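Local coordinates for protein DegT/DnrJ/EryC1/StrS aminotransferase (Brucella abortus 2308, PDB 4QGR) that binds pyridoxal-5'-phosphate and probably acts as a transaminase that passes amino groups by way of this cofactor, at residues Val87-Phe92 against Pro326-Thr331; Phe108-Pro113 against Gly342-Glu347; Ser319-Val324 against Arg352-Pro357; Asp114-Asn119 against Asp145-Ala150. All coordinates share one frame; numbering follows the deposited sequence.

Contact 1: residues Val87-Phe92 against Pro326-Thr331; sequences VPSFTF and PLHLQT. With PLP (pyridoxal-5'-phosphate), chain E.
S89 O, just past the end of strand 83-88, takes the backbone N-H of L327 at 2.9 Å from L327 N in a nearly straight bond (171°). The strand belongs to the large mixed sheet of the PLP-dependent aminotransferase fold, and its outgoing loop runs to the cofactor; facing it is the 3-10 segment 327-329. The S89 hydroxyl grips that segment a second time. Its OG stands anti to the backbone N (chi1 172°) and receives the backbone N-H of H328, with S89 OG 2.9 Å from H328 N. The same oxygen lies at the edge of the imidazole, in its plane, and is hydrogen-bonded to it, S89 OG to H328 ND1 being 2.7 Å. Since H328 NE2 is bonded to E347, both ring nitrogens are engaged and the rotation of the ring is fixed. L327 fills the bend of the loop: its CG rests 3.3 Å from S89 O, and its CD1 meets T91 CG2 at 3.8 Å, the two side chains crossing obliquely. T91 OG1 is bonded elsewhere, to T95 OG1. On the cofactor side the F92 ring packs against PLP, while H227 of the second subunit packs edge-to-face with it. PLP C4A sits over one face of the F92 ring, offset toward the rim, and F92 CD2 comes to 3.4 Å from PLP C4.

Contact 2: residues Phe108-Pro113 against Gly342-Glu347; sequences FVDVDP and GLPVSE
D110 meets the first turn of helix 344-348 with its carboxylate, at the point where the chain runs out of strand 105-109. Both oxygens are used. D110 OD2 accepts the backbone N-H of V345 (V345 N to D110 OD2 3.0 Å), and D110 OD1 that of S346 (S346 N to D110 OD1 2.8 Å), each on the syn lone pair. D110 OD1 also takes the S346 hydroxyl, which meets it nearly along the C-O axis, S346 OG lying 2.7 Å away. This is the tight, buried half of the contact. L343, in the N-cap position, adds to it: its CD2 presses against the backbone at 3.3 Å from D110 N, and its CD1 reaches F108 CB. V345 CB belongs to the close part too, 3.4 Å from V111 O. A water donates to both V109 O and S346 OG, so the S346 hydroxyl gives one bond and receives another. Toward solvent the fit is looser and apolar: V345 CG1, anti to the backbone N (chi1 178°), reaches P113 CA at 3.8 Å and P113 CB at 4.2 Å, at the exposed P113. The acid thus faces two backbone N-H groups and a hydroxyl at the N-terminal end of a helix, surroundings that would favour the charged carboxylate and probably lower its pKa.

Contact 3: residues Ser319-Val324 against Arg352-Pro357; sequences SVIYYV and RILSLP
A single antiparallel bridge joins V320 to S355 as a hydrogen-bonded pair: V320 N gives to S355 O at 3.1 Å, and S355 N returns the bond to V320 O at 2.8 Å. On one side of the bridge the L354 methyls reach S319, with CD1 3.5 Å from S319 OG. The same L354 CD1 meets I321 CG1 at 3.9 Å, the two side chains crossing at about a right angle. Strand 353-356 pairs along its other edge with 298-301, and the loop after helix 305-314 adds just this one bridge, at V320, to that two-stranded antiparallel sheet. At Y322, whose ring has S355 CB in plane at its edge, direct backbone pairing gives way to a water, which accepts from Y322 N and is hydrogen-bonded to S355 OG, itself also bonded to S299 OG. I353 closes this end, its CG2 3.5 Å from Y322 O. The peptide bond that follows is cis and leads into Y323, whose hydroxyl bonds to Q173 NE2 beside the cofactor.

Contact 4: residues Asp114-Asn119 against Asp145-Ala150; sequences DSYNMN and DLFGLA
N117 holds the turn 145-150 with both ends of its side-chain amide. OD1 receives the backbone N-H of L146 on a lone pair, in the carbonyl plane (N117 OD1 to L146 N 2.8 Å), while ND2 gives to L149 O at 2.9 Å from well above that carbonyl's plane. The two bonds span the turn and hold the amide against rotation. A water joins N117 ND2 to A150 O, and a second donates to both S115 O and L146 O. Within its own segment S115 OG accepts from N117 N, an ST turn that presents the asparagine. Apolar contacts adjoin the polar centre. L146 CD2 lies 3.9 Å from Y116 CB, and L149 CD2 packs 4.0 Å from S115 CB. Y116 and F147 meet obliquely, their planes 78° apart, with Y116 CD2 in the plane of the F147 ring at its edge and 3.7 Å from F147 CE2. Y116 OH is hydrogen-bonded to E301 OE2. Both loops follow strands of the large sheet, 105-109 and 137-141, and lead into helices 120-133 and 153-163; I353 of strand 353-356 touches both Y116 and F147.

Contacts 1 and 2 sit on neighbouring strands of the large sheet, their centres 9 Å apart. V87 O to V109 N (2.9 Å) joins the strands, and H328 NE2 to E347 OE2 (2.8 Å) joins the segments packed against them. Contact 4 adjoins contact 2 through D112 N to N117 O and D110 O to N119 N, both 2.9 Å. F90 of contact 1 ties in the rest: its CD2 is 3.4 Å from L146 CD2 of contact 4, and its ring meets that of Y323 of contact 3 edge-to-face. Around the PLP, F92 touches the cofactor directly, Y323 comes within about 4 Å and L146 within about 5 Å, nearest side-chain atoms, whereas V111 of contact 2 stays about 11 Å off.

Contact 1: residues Val87-Phe92 against Pro326-Thr331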
loop_
_atom_site.group_PDB
_atom_site.type_symbol
_atom_site.label_atom_id
_atom_site.label_comp_id
_atom_site.label_asym_id
_atom_site.label_seq_id
_atom_site.Cartn_x
_atom_site.Cartn_y
_atom_site.Cartn_z
ATOM N N VAL A 87 2.356 18.697 -13.227
ATOM C CA VAL A 87 1.924 18.678 -11.811
ATOM C C VAL A 87 2.305 19.981 -11.124
ATOM O O VAL A 87 3.255 20.686 -11.555
ATOM C CB VAL A 87 2.528 17.455 -11.047
ATOM C CG1 VAL A 87 2.236 16.183 -11.819
ATOM C CG2 VAL A 87 4.037 17.572 -10.873
ATOM N N PRO A 88 1.570 20.334 -10.045
ATOM C CA PRO A 88 2.080 21.444 -9.246
ATOM C C PRO A 88 3.309 21.049 -8.441
ATOM O O PRO A 88 3.546 19.875 -8.185
ATOM C CB PRO A 88 0.915 21.760 -8.293
ATOM C CG PRO A 88 -0.214 20.884 -8.697
ATOM C CD PRO A 88 0.361 19.740 -9.448
ATOM N N SER A 89 4.133 22.045 -8.128
ATOM C CA SER A 89 5.201 21.894 -7.142
ATOM C C SER A 89 4.673 22.185 -5.722
ATOM O O SER A 89 5.194 21.633 -4.741
ATOM C CB SER A 89 6.334 22.857 -7.506
ATOM O OG SER A 89 7.318 22.905 -6.494
ATOM N N PHE A 90 3.680 23.071 -5.596
ATOM C CA PHE A 90 3.085 23.374 -4.303
ATOM C C PHE A 90 1.990 22.367 -3.976
ATOM O O PHE A 90 0.820 22.629 -4.218
ATOM C CB PHE A 90 2.542 24.813 -4.299
ATOM C CG PHE A 90 2.395 25.394 -2.934
ATOM C CD1 PHE A 90 3.512 25.766 -2.227
ATOM C CD2 PHE A 90 1.127 25.544 -2.351
ATOM C CE1 PHE A 90 3.411 26.285 -0.957
ATOM C CE2 PHE A 90 0.999 26.064 -1.076
ATOM C CZ PHE A 90 2.143 26.429 -0.376
ATOM N N THR A 91 2.404 21.188 -3.510
ATOM C CA THR A 91 1.522 20.092 -3.184
ATOM C C THR A 91 2.329 19.062 -2.376
ATOM O O THR A 91 3.564 19.191 -2.215
ATOM C CB THR A 91 0.937 19.449 -4.466
ATOM O OG1 THR A 91 -0.007 18.446 -4.120
ATOM C CG2 THR A 91 2.051 18.864 -5.384
ATOM N N PHE A 92 1.634 18.034 -1.892
ATOM C CA PHE A 92 2.269 16.902 -1.231
ATOM C C PHE A 92 3.093 16.084 -2.205
ATOM O O PHE A 92 2.741 15.968 -3.386
ATOM C CB PHE A 92 1.189 16.020 -0.611
ATOM C CG PHE A 92 1.724 14.891 0.219
ATOM C CD1 PHE A 92 2.298 15.137 1.468
ATOM C CD2 PHE A 92 1.615 13.600 -0.217
ATOM C CE1 PHE A 92 2.807 14.085 2.229
ATOM C CE2 PHE A 92 2.107 12.543 0.532
ATOM C CZ PHE A 92 2.677 12.784 1.771
ATOM N N PRO A 326 8.522 23.616 -1.474
ATOM C CA PRO A 326 7.825 23.071 -2.670
ATOM C C PRO A 326 8.638 21.968 -3.322
ATOM O O PRO A 326 9.844 21.912 -3.180
ATOM C CB PRO A 326 7.669 24.289 -3.572
ATOM C CG PRO A 326 8.829 25.155 -3.220
ATOM C CD PRO A 326 9.028 24.976 -1.711
ATOM N N LEU A 327 7.967 21.076 -4.018
ATOM C CA LEU A 327 8.589 19.907 -4.547
ATOM C C LEU A 327 9.783 20.188 -5.428
ATOM O O LEU A 327 10.770 19.455 -5.358
ATOM C CB LEU A 327 7.552 19.047 -5.302
ATOM C CG LEU A 327 6.412 18.538 -4.413
ATOM C CD1 LEU A 327 5.598 17.493 -5.197
ATOM C CD2 LEU A 327 6.861 17.913 -3.081
ATOM N N HIS A 328 9.705 21.224 -6.253
ATOM C CA HIS A 328 10.760 21.449 -7.221
ATOM C C HIS A 328 12.074 21.833 -6.548
ATOM O O HIS A 328 13.118 21.821 -7.206
ATOM C CB HIS A 328 10.385 22.493 -8.263
ATOM C CG HIS A 328 10.419 23.902 -7.770
ATOM N ND1 HIS A 328 9.474 24.414 -6.908
ATOM C CD2 HIS A 328 11.283 24.911 -8.020
ATOM C CE1 HIS A 328 9.735 25.683 -6.670
ATOM N NE2 HIS A 328 10.826 26.011 -7.335
ATOM N N LEU A 329 12.016 22.201 -5.280
ATOM C CA LEU A 329 13.236 22.525 -4.547
ATOM C C LEU A 329 13.734 21.373 -3.702
ATOM O O LEU A 329 14.810 21.480 -3.104
ATOM C CB LEU A 329 13.043 23.769 -3.691
ATOM C CG LEU A 329 12.737 25.036 -4.470
ATOM C CD1 LEU A 329 12.448 26.109 -3.435
ATOM C CD2 LEU A 329 13.794 25.464 -5.473
ATOM N N GLN A 330 12.987 20.270 -3.631
ATOM C CA GLN A 330 13.432 19.147 -2.810
ATOM C C GLN A 330 14.390 18.311 -3.606
ATOM O O GLN A 330 14.284 18.220 -4.831
ATOM C CB GLN A 330 12.264 18.291 -2.309
ATOM C CG GLN A 330 11.339 19.073 -1.368
ATOM C CD GLN A 330 10.277 18.224 -0.731
ATOM O OE1 GLN A 330 10.469 17.031 -0.509
ATOM N NE2 GLN A 330 9.109 18.835 -0.458
ATOM N N THR A 331 15.317 17.688 -2.895
ATOM C CA THR A 331 16.405 16.919 -3.488
ATOM C C THR A 331 15.954 15.908 -4.503
ATOM O O THR A 331 16.574 15.767 -5.573
ATOM C CB THR A 331 17.273 16.237 -2.371
ATOM O OG1 THR A 331 17.809 17.245 -1.500
ATOM C CG2 THR A 331 18.408 15.413 -2.923
HETATM N N1 PLP E . -2.085 14.014 -2.763
HETATM C C2 PLP E . -2.240 15.042 -1.909
HETATM C C2A PLP E . -2.595 16.428 -2.391
HETATM C C3 PLP E . -2.142 14.764 -0.449
HETATM O O3 PLP E . -2.346 15.763 0.401
HETATM C C4 PLP E . -1.732 13.401 -0.018
HETATM C C4A PLP E . -1.636 12.883 1.365
HETATM O O4A PLP E . -2.421 13.199 2.235
HETATM C C5 PLP E . -1.581 12.384 -1.067
HETATM C C6 PLP E . -1.770 12.759 -2.399
HETATM C C5A PLP E . -1.193 10.965 -0.715
HETATM O O4P PLP E . -2.222 10.287 0.021
HETATM P P PLP E . -1.841 9.162 1.105
HETATM O O1P PLP E . -3.127 8.405 1.427
HETATM O O2P PLP E . -0.725 8.323 0.536
HETATM O O3P PLP E . -1.397 10.027 2.296
#

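Contact 2: residues Phe108-Pro113 against Gly342-Glu347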
loop_
_atom_site.group_PDB
_atom_site.type_symbol
_atom_site.label_atom_id
_atom_site.label_comp_id
_atom_site.label_asym_id
_atom_site.label_seq_id
_atom_site.Cartn_x
_atom_site.Cartn_y
_atom_site.Cartn_z
ATOM N N PHE A 108 6.996 20.608 -13.554
ATOM C CA PHE A 108 6.374 21.441 -12.524
ATOM C C PHE A 108 5.776 22.769 -12.968
ATOM O O PHE A 108 6.387 23.510 -13.698
ATOM C CB PHE A 108 7.364 21.720 -11.388
ATOM C CG PHE A 108 7.729 20.503 -10.577
ATOM C CD1 PHE A 108 6.806 19.901 -9.742
ATOM C CD2 PHE A 108 9.037 20.038 -10.574
ATOM C CE1 PHE A 108 7.142 18.794 -8.985
ATOM C CE2 PHE A 108 9.391 18.957 -9.789
ATOM C CZ PHE A 108 8.429 18.335 -8.987
ATOM N N VAL A 109 4.534 23.027 -12.564
ATOM C CA VAL A 109 3.804 24.213 -12.939
ATOM C C VAL A 109 3.529 25.009 -11.675
ATOM O O VAL A 109 3.285 24.434 -10.622
ATOM C CB VAL A 109 2.487 23.821 -13.641
ATOM C CG1 VAL A 109 1.751 25.092 -14.114
ATOM C CG2 VAL A 109 2.803 22.884 -14.778
ATOM N N ASP A 110 3.537 26.326 -11.747
ATOM C CA ASP A 110 3.310 27.151 -10.566
ATOM C C ASP A 110 1.830 27.114 -10.217
ATOM O O ASP A 110 0.987 26.599 -10.986
ATOM C CB ASP A 110 3.708 28.611 -10.817
ATOM C CG ASP A 110 4.226 29.322 -9.576
ATOM O OD1 ASP A 110 4.213 28.754 -8.470
ATOM O OD2 ASP A 110 4.706 30.471 -9.759
ATOM N N VAL A 111 1.519 27.682 -9.050
ATOM C CA VAL A 111 0.150 27.837 -8.622
ATOM C C VAL A 111 -0.243 29.296 -8.602
ATOM O O VAL A 111 0.588 30.219 -8.522
ATOM C CB VAL A 111 -0.115 27.190 -7.235
ATOM C CG1 VAL A 111 0.128 25.712 -7.319
ATOM C CG2 VAL A 111 0.840 27.760 -6.168
ATOM N N ASP A 112 -1.544 29.495 -8.694
ATOM C CA ASP A 112 -2.172 30.795 -8.564
ATOM C C ASP A 112 -1.945 31.327 -7.144
ATOM O O ASP A 112 -2.034 30.559 -6.190
ATOM C CB ASP A 112 -3.676 30.641 -8.799
ATOM C CG ASP A 112 -4.414 31.942 -8.709
ATOM O OD1 ASP A 112 -4.420 32.644 -9.761
ATOM O OD2 ASP A 112 -4.999 32.294 -7.648
ATOM N N PRO A 113 -1.666 32.640 -7.004
ATOM C CA PRO A 113 -1.334 33.205 -5.679
ATOM C C PRO A 113 -2.495 33.317 -4.677
ATOM O O PRO A 113 -2.243 33.578 -3.475
ATOM C CB PRO A 113 -0.779 34.599 -6.002
ATOM C CG PRO A 113 -1.426 34.957 -7.297
ATOM C CD PRO A 113 -1.500 33.645 -8.076
ATOM N N GLY A 342 9.550 29.841 -14.497
ATOM C CA GLY A 342 9.886 29.426 -13.150
ATOM C C GLY A 342 8.650 29.407 -12.264
ATOM O O GLY A 342 7.548 29.558 -12.751
ATOM N N LEU A 343 8.862 29.276 -10.963
ATOM C CA LEU A 343 7.762 29.053 -10.008
ATOM C C LEU A 343 7.832 30.046 -8.852
ATOM O O LEU A 343 8.002 29.647 -7.700
ATOM C CB LEU A 343 7.857 27.609 -9.503
ATOM C CG LEU A 343 8.058 26.563 -10.601
ATOM C CD1 LEU A 343 8.455 25.191 -10.035
ATOM C CD2 LEU A 343 6.775 26.511 -11.366
ATOM N N PRO A 344 7.671 31.360 -9.148
ATOM C CA PRO A 344 7.875 32.348 -8.082
ATOM C C PRO A 344 6.853 32.254 -6.958
ATOM O O PRO A 344 7.213 32.503 -5.789
ATOM C CB PRO A 344 7.788 33.713 -8.812
ATOM C CG PRO A 344 7.029 33.427 -10.049
ATOM C CD PRO A 344 7.452 32.016 -10.449
ATOM N N VAL A 345 5.612 31.901 -7.289
ATOM C CA VAL A 345 4.556 31.821 -6.256
ATOM C C VAL A 345 4.883 30.652 -5.330
ATOM O O VAL A 345 4.926 30.791 -4.099
ATOM C CB VAL A 345 3.143 31.690 -6.863
ATOM C CG1 VAL A 345 2.093 31.567 -5.786
ATOM C CG2 VAL A 345 2.812 32.874 -7.770
ATOM N N SER A 346 5.125 29.482 -5.911
ATOM C CA SER A 346 5.498 28.316 -5.121
ATOM C C SER A 346 6.733 28.589 -4.237
ATOM O O SER A 346 6.835 28.083 -3.101
ATOM C CB SER A 346 5.789 27.149 -6.050
ATOM O OG SER A 346 4.602 26.735 -6.746
ATOM N N GLU A 347 7.672 29.385 -4.730
ATOM C CA GLU A 347 8.875 29.629 -3.953
ATOM C C GLU A 347 8.685 30.627 -2.795
ATOM O O GLU A 347 9.391 30.545 -1.773
ATOM C CB GLU A 347 10.006 30.100 -4.897
ATOM C CG GLU A 347 10.515 28.962 -5.750
ATOM C CD GLU A 347 11.669 29.342 -6.653
ATOM O OE1 GLU A 347 12.171 30.496 -6.523
ATOM O OE2 GLU A 347 12.095 28.499 -7.474
HETATM O O HOH W 1 3.259 24.676 -7.944
#

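Contact 3: residues Ser319-Val324 against Arg352-Pro357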
loop_
_atom_site.group_PDB
_atom_site.type_symbol
_atom_site.label_atom_id
_atom_site.label_comp_id
_atom_site.label_asym_id
_atom_site.label_seq_id
_atom_site.Cartn_x
_atom_site.Cartn_y
_atom_site.Cartn_z
ATOM N N SER A 319 -0.591 25.484 14.944
ATOM C CA SER A 319 -0.725 25.888 13.530
ATOM C C SER A 319 0.382 25.193 12.760
ATOM O O SER A 319 1.396 24.796 13.340
ATOM C CB SER A 319 -0.642 27.394 13.386
ATOM O OG SER A 319 0.631 27.928 13.795
ATOM N N VAL A 320 0.199 25.039 11.449
ATOM C CA VAL A 320 1.150 24.264 10.643
ATOM C C VAL A 320 1.380 24.985 9.321
ATOM O O VAL A 320 0.460 25.539 8.746
ATOM C CB VAL A 320 0.594 22.871 10.316
ATOM C CG1 VAL A 320 1.639 21.982 9.615
ATOM C CG2 VAL A 320 0.153 22.215 11.594
ATOM N N ILE A 321 2.624 24.975 8.864
ATOM C CA ILE A 321 2.960 25.534 7.567
ATOM C C ILE A 321 2.886 24.428 6.531
ATOM O O ILE A 321 3.665 23.484 6.585
ATOM C CB ILE A 321 4.395 26.106 7.582
ATOM C CG1 ILE A 321 4.496 27.233 8.601
ATOM C CG2 ILE A 321 4.783 26.637 6.204
ATOM C CD1 ILE A 321 5.910 27.753 8.795
ATOM N N TYR A 322 1.946 24.555 5.614
ATOM C CA TYR A 322 1.845 23.735 4.398
ATOM C C TYR A 322 2.086 24.700 3.207
ATOM O O TYR A 322 1.213 25.497 2.901
ATOM C CB TYR A 322 0.433 23.132 4.305
ATOM C CG TYR A 322 0.175 22.106 5.374
ATOM C CD1 TYR A 322 0.846 20.886 5.357
ATOM C CD2 TYR A 322 -0.741 22.344 6.398
ATOM C CE1 TYR A 322 0.652 19.958 6.369
ATOM C CE2 TYR A 322 -0.969 21.412 7.387
ATOM C CZ TYR A 322 -0.299 20.212 7.353
ATOM O OH TYR A 322 -0.549 19.262 8.351
ATOM N N TYR A 323 3.233 24.668 2.515
ATOM C CA TYR A 323 4.278 23.663 2.617
ATOM C C TYR A 323 5.581 24.401 2.784
ATOM O O TYR A 323 5.772 25.502 2.238
ATOM C CB TYR A 323 4.348 22.815 1.339
ATOM C CG TYR A 323 3.130 21.964 1.173
ATOM C CD1 TYR A 323 3.068 20.719 1.742
ATOM C CD2 TYR A 323 2.028 22.418 0.441
ATOM C CE1 TYR A 323 1.928 19.945 1.644
ATOM C CE2 TYR A 323 0.892 21.653 0.334
ATOM C CZ TYR A 323 0.859 20.411 0.918
ATOM O OH TYR A 323 -0.258 19.609 0.847
ATOM N N VAL A 324 6.476 23.802 3.546
ATOM C CA VAL A 324 7.723 24.436 3.861
ATOM C C VAL A 324 8.667 24.494 2.663
ATOM O O VAL A 324 9.389 25.483 2.519
ATOM C CB VAL A 324 8.392 23.721 5.066
ATOM C CG1 VAL A 324 9.795 24.205 5.289
ATOM C CG2 VAL A 324 7.556 23.990 6.319
ATOM N N ARG A 352 5.288 32.964 3.946
ATOM C CA ARG A 352 4.159 33.723 4.458
ATOM C C ARG A 352 2.877 32.938 4.756
ATOM O O ARG A 352 2.004 33.471 5.418
ATOM C CB ARG A 352 3.856 34.903 3.530
ATOM C CG ARG A 352 3.462 34.525 2.119
ATOM C CD ARG A 352 3.332 35.755 1.165
ATOM N NE ARG A 352 2.699 35.332 -0.108
ATOM C CZ ARG A 352 3.330 35.089 -1.274
ATOM N NH1 ARG A 352 4.631 35.276 -1.399
ATOM N NH2 ARG A 352 2.645 34.706 -2.356
ATOM N N ILE A 353 2.766 31.698 4.294
ATOM C CA ILE A 353 1.534 30.906 4.498
ATOM C C ILE A 353 1.486 30.253 5.880
ATOM O O ILE A 353 2.526 29.922 6.469
ATOM C CB ILE A 353 1.389 29.859 3.381
ATOM C CG1 ILE A 353 -0.077 29.439 3.204
ATOM C CG2 ILE A 353 2.361 28.695 3.576
ATOM C CD1 ILE A 353 -0.322 28.676 1.919
ATOM N N LEU A 354 0.278 30.054 6.394
ATOM C CA LEU A 354 0.070 29.347 7.658
ATOM C C LEU A 354 -1.323 28.763 7.713
ATOM O O LEU A 354 -2.267 29.411 7.287
ATOM C CB LEU A 354 0.276 30.320 8.816
ATOM C CG LEU A 354 0.244 29.684 10.224
ATOM C CD1 LEU A 354 1.369 28.675 10.413
ATOM C CD2 LEU A 354 0.295 30.761 11.298
ATOM N N SER A 355 -1.440 27.510 8.157
ATOM C CA SER A 355 -2.733 26.877 8.317
ATOM C C SER A 355 -3.185 26.861 9.783
ATOM O O SER A 355 -2.392 26.629 10.681
ATOM C CB SER A 355 -2.740 25.471 7.717
ATOM O OG SER A 355 -2.334 25.525 6.346
ATOM N N LEU A 356 -4.448 27.209 10.010
ATOM C CA LEU A 356 -5.023 27.391 11.367
ATOM C C LEU A 356 -5.896 26.182 11.727
ATOM O O LEU A 356 -6.329 25.446 10.843
ATOM C CB LEU A 356 -5.914 28.642 11.382
ATOM C CG LEU A 356 -5.267 29.921 10.872
ATOM C CD1 LEU A 356 -6.239 31.095 11.007
ATOM C CD2 LEU A 356 -3.990 30.186 11.685
ATOM N N PRO A 357 -6.186 25.972 13.017
ATOM C CA PRO A 357 -7.080 24.900 13.378
ATOM C C PRO A 357 -8.364 24.928 12.546
ATOM O O PRO A 357 -8.968 25.967 12.356
ATOM C CB PRO A 357 -7.372 25.165 14.851
ATOM C CG PRO A 357 -6.108 25.847 15.343
ATOM C CD PRO A 357 -5.716 26.732 14.197
HETATM O O HOH W 2 -0.012 26.679 5.351
#

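Contact 4: residues Asp114-Asn119 against Asp145-Ala150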
loop_
_atom_site.group_PDB
_atom_site.type_symbol
_atom_site.label_atom_id
_atom_site.label_comp_id
_atom_site.label_asym_id
_atom_site.label_seq_id
_atom_site.Cartn_x
_atom_site.Cartn_y
_atom_site.Cartn_z
ATOM N N ASP A 114 -3.725 33.118 -5.145
ATOM C CA ASP A 114 -4.911 33.160 -4.299
ATOM C C ASP A 114 -5.559 31.791 -4.050
ATOM O O ASP A 114 -5.894 31.452 -2.899
ATOM C CB ASP A 114 -5.954 34.107 -4.892
ATOM C CG ASP A 114 -5.433 35.544 -5.065
ATOM O OD1 ASP A 114 -4.609 36.029 -4.275
ATOM O OD2 ASP A 114 -5.793 36.150 -6.076
ATOM N N SER A 115 -5.730 30.996 -5.097
ATOM C CA SER A 115 -6.313 29.688 -4.960
ATOM C C SER A 115 -5.304 28.599 -4.522
ATOM O O SER A 115 -5.719 27.532 -4.068
ATOM C CB SER A 115 -6.960 29.290 -6.283
ATOM O OG SER A 115 -5.974 28.897 -7.235
ATOM N N TYR A 116 -4.012 28.847 -4.739
ATOM C CA TYR A 116 -2.942 27.879 -4.502
ATOM C C TYR A 116 -3.043 26.642 -5.383
ATOM O O TYR A 116 -2.398 25.608 -5.112
ATOM C CB TYR A 116 -2.880 27.466 -3.016
ATOM C CG TYR A 116 -2.898 28.621 -2.060
ATOM C CD1 TYR A 116 -2.076 29.725 -2.254
ATOM C CD2 TYR A 116 -3.756 28.634 -0.946
ATOM C CE1 TYR A 116 -2.071 30.785 -1.365
ATOM C CE2 TYR A 116 -3.742 29.690 -0.055
ATOM C CZ TYR A 116 -2.892 30.767 -0.273
ATOM O OH TYR A 116 -2.883 31.855 0.582
ATOM N N ASN A 117 -3.827 26.759 -6.455
ATOM C CA ASN A 117 -4.029 25.679 -7.402
ATOM C C ASN A 117 -3.358 25.965 -8.771
ATOM O O ASN A 117 -3.068 27.114 -9.099
ATOM C CB ASN A 117 -5.537 25.395 -7.550
ATOM C CG ASN A 117 -6.102 24.648 -6.359
ATOM O OD1 ASN A 117 -5.378 23.893 -5.704
ATOM N ND2 ASN A 117 -7.399 24.765 -6.126
ATOM N N MET A 118 -3.124 24.911 -9.532
ATOM C CA MET A 118 -2.331 24.965 -10.794
ATOM C C MET A 118 -2.717 26.148 -11.680
ATOM O O MET A 118 -3.876 26.325 -12.040
ATOM C CB MET A 118 -2.535 23.662 -11.579
ATOM C CG MET A 118 -1.713 23.579 -12.881
ATOM S SD MET A 118 -1.804 22.002 -13.727
ATOM C CE MET A 118 -0.893 20.900 -12.641
ATOM N N ASN A 119 -1.703 26.906 -12.093
ATOM C CA ASN A 119 -1.836 28.060 -12.962
ATOM C C ASN A 119 -2.073 27.549 -14.399
ATOM O O ASN A 119 -1.243 26.829 -14.984
ATOM C CB ASN A 119 -0.536 28.907 -12.893
ATOM C CG ASN A 119 -0.521 30.087 -13.855
ATOM O OD1 ASN A 119 -0.926 29.977 -14.995
ATOM N ND2 ASN A 119 0.049 31.192 -13.418
ATOM N N ASP A 145 -6.580 19.591 -5.932
ATOM C CA ASP A 145 -7.550 20.434 -5.296
ATOM C C ASP A 145 -6.980 20.830 -3.944
ATOM O O ASP A 145 -7.298 20.226 -2.945
ATOM C CB ASP A 145 -8.854 19.692 -5.095
ATOM C CG ASP A 145 -9.444 19.176 -6.383
ATOM O OD1 ASP A 145 -9.293 19.847 -7.439
ATOM O OD2 ASP A 145 -10.083 18.086 -6.344
ATOM N N LEU A 146 -6.082 21.818 -3.901
ATOM C CA LEU A 146 -5.278 22.009 -2.695
ATOM C C LEU A 146 -6.127 22.549 -1.564
ATOM O O LEU A 146 -6.899 23.448 -1.756
ATOM C CB LEU A 146 -4.057 22.914 -2.943
ATOM C CG LEU A 146 -2.932 22.785 -1.914
ATOM C CD1 LEU A 146 -2.317 21.387 -1.937
ATOM C CD2 LEU A 146 -1.821 23.802 -2.116
ATOM N N PHE A 147 -5.956 22.001 -0.379
ATOM C CA PHE A 147 -6.662 22.436 0.862
ATOM C C PHE A 147 -8.162 22.249 0.813
ATOM O O PHE A 147 -8.878 22.733 1.688
ATOM C CB PHE A 147 -6.321 23.897 1.277
ATOM C CG PHE A 147 -4.826 24.173 1.411
ATOM C CD1 PHE A 147 -3.946 23.223 1.927
ATOM C CD2 PHE A 147 -4.314 25.370 0.995
ATOM C CE1 PHE A 147 -2.585 23.499 2.055
ATOM C CE2 PHE A 147 -2.925 25.653 1.138
ATOM C CZ PHE A 147 -2.065 24.712 1.678
ATOM N N GLY A 148 -8.619 21.543 -0.214
ATOM C CA GLY A 148 -10.074 21.269 -0.377
ATOM C C GLY A 148 -10.783 22.030 -1.436
ATOM O O GLY A 148 -11.980 21.769 -1.704
ATOM N N LEU A 149 -10.067 22.948 -2.105
ATOM C CA LEU A 149 -10.654 23.854 -3.077
ATOM C C LEU A 149 -10.450 23.310 -4.490
ATOM O O LEU A 149 -9.309 23.036 -4.868
ATOM C CB LEU A 149 -9.967 25.208 -2.973
ATOM C CG LEU A 149 -10.452 26.346 -3.911
ATOM C CD1 LEU A 149 -11.883 26.666 -3.584
ATOM C CD2 LEU A 149 -9.529 27.561 -3.767
ATOM N N ALA A 150 -11.540 23.172 -5.274
ATOM C CA ALA A 150 -11.421 22.569 -6.594
ATOM C C ALA A 150 -10.561 23.435 -7.525
ATOM O O ALA A 150 -10.676 24.676 -7.546
ATOM C CB ALA A 150 -12.785 22.347 -7.241
HETATM O O HOH W 3 -6.272 26.225 -1.771
HETATM O O HOH W 4 -9.105 26.931 -7.681
#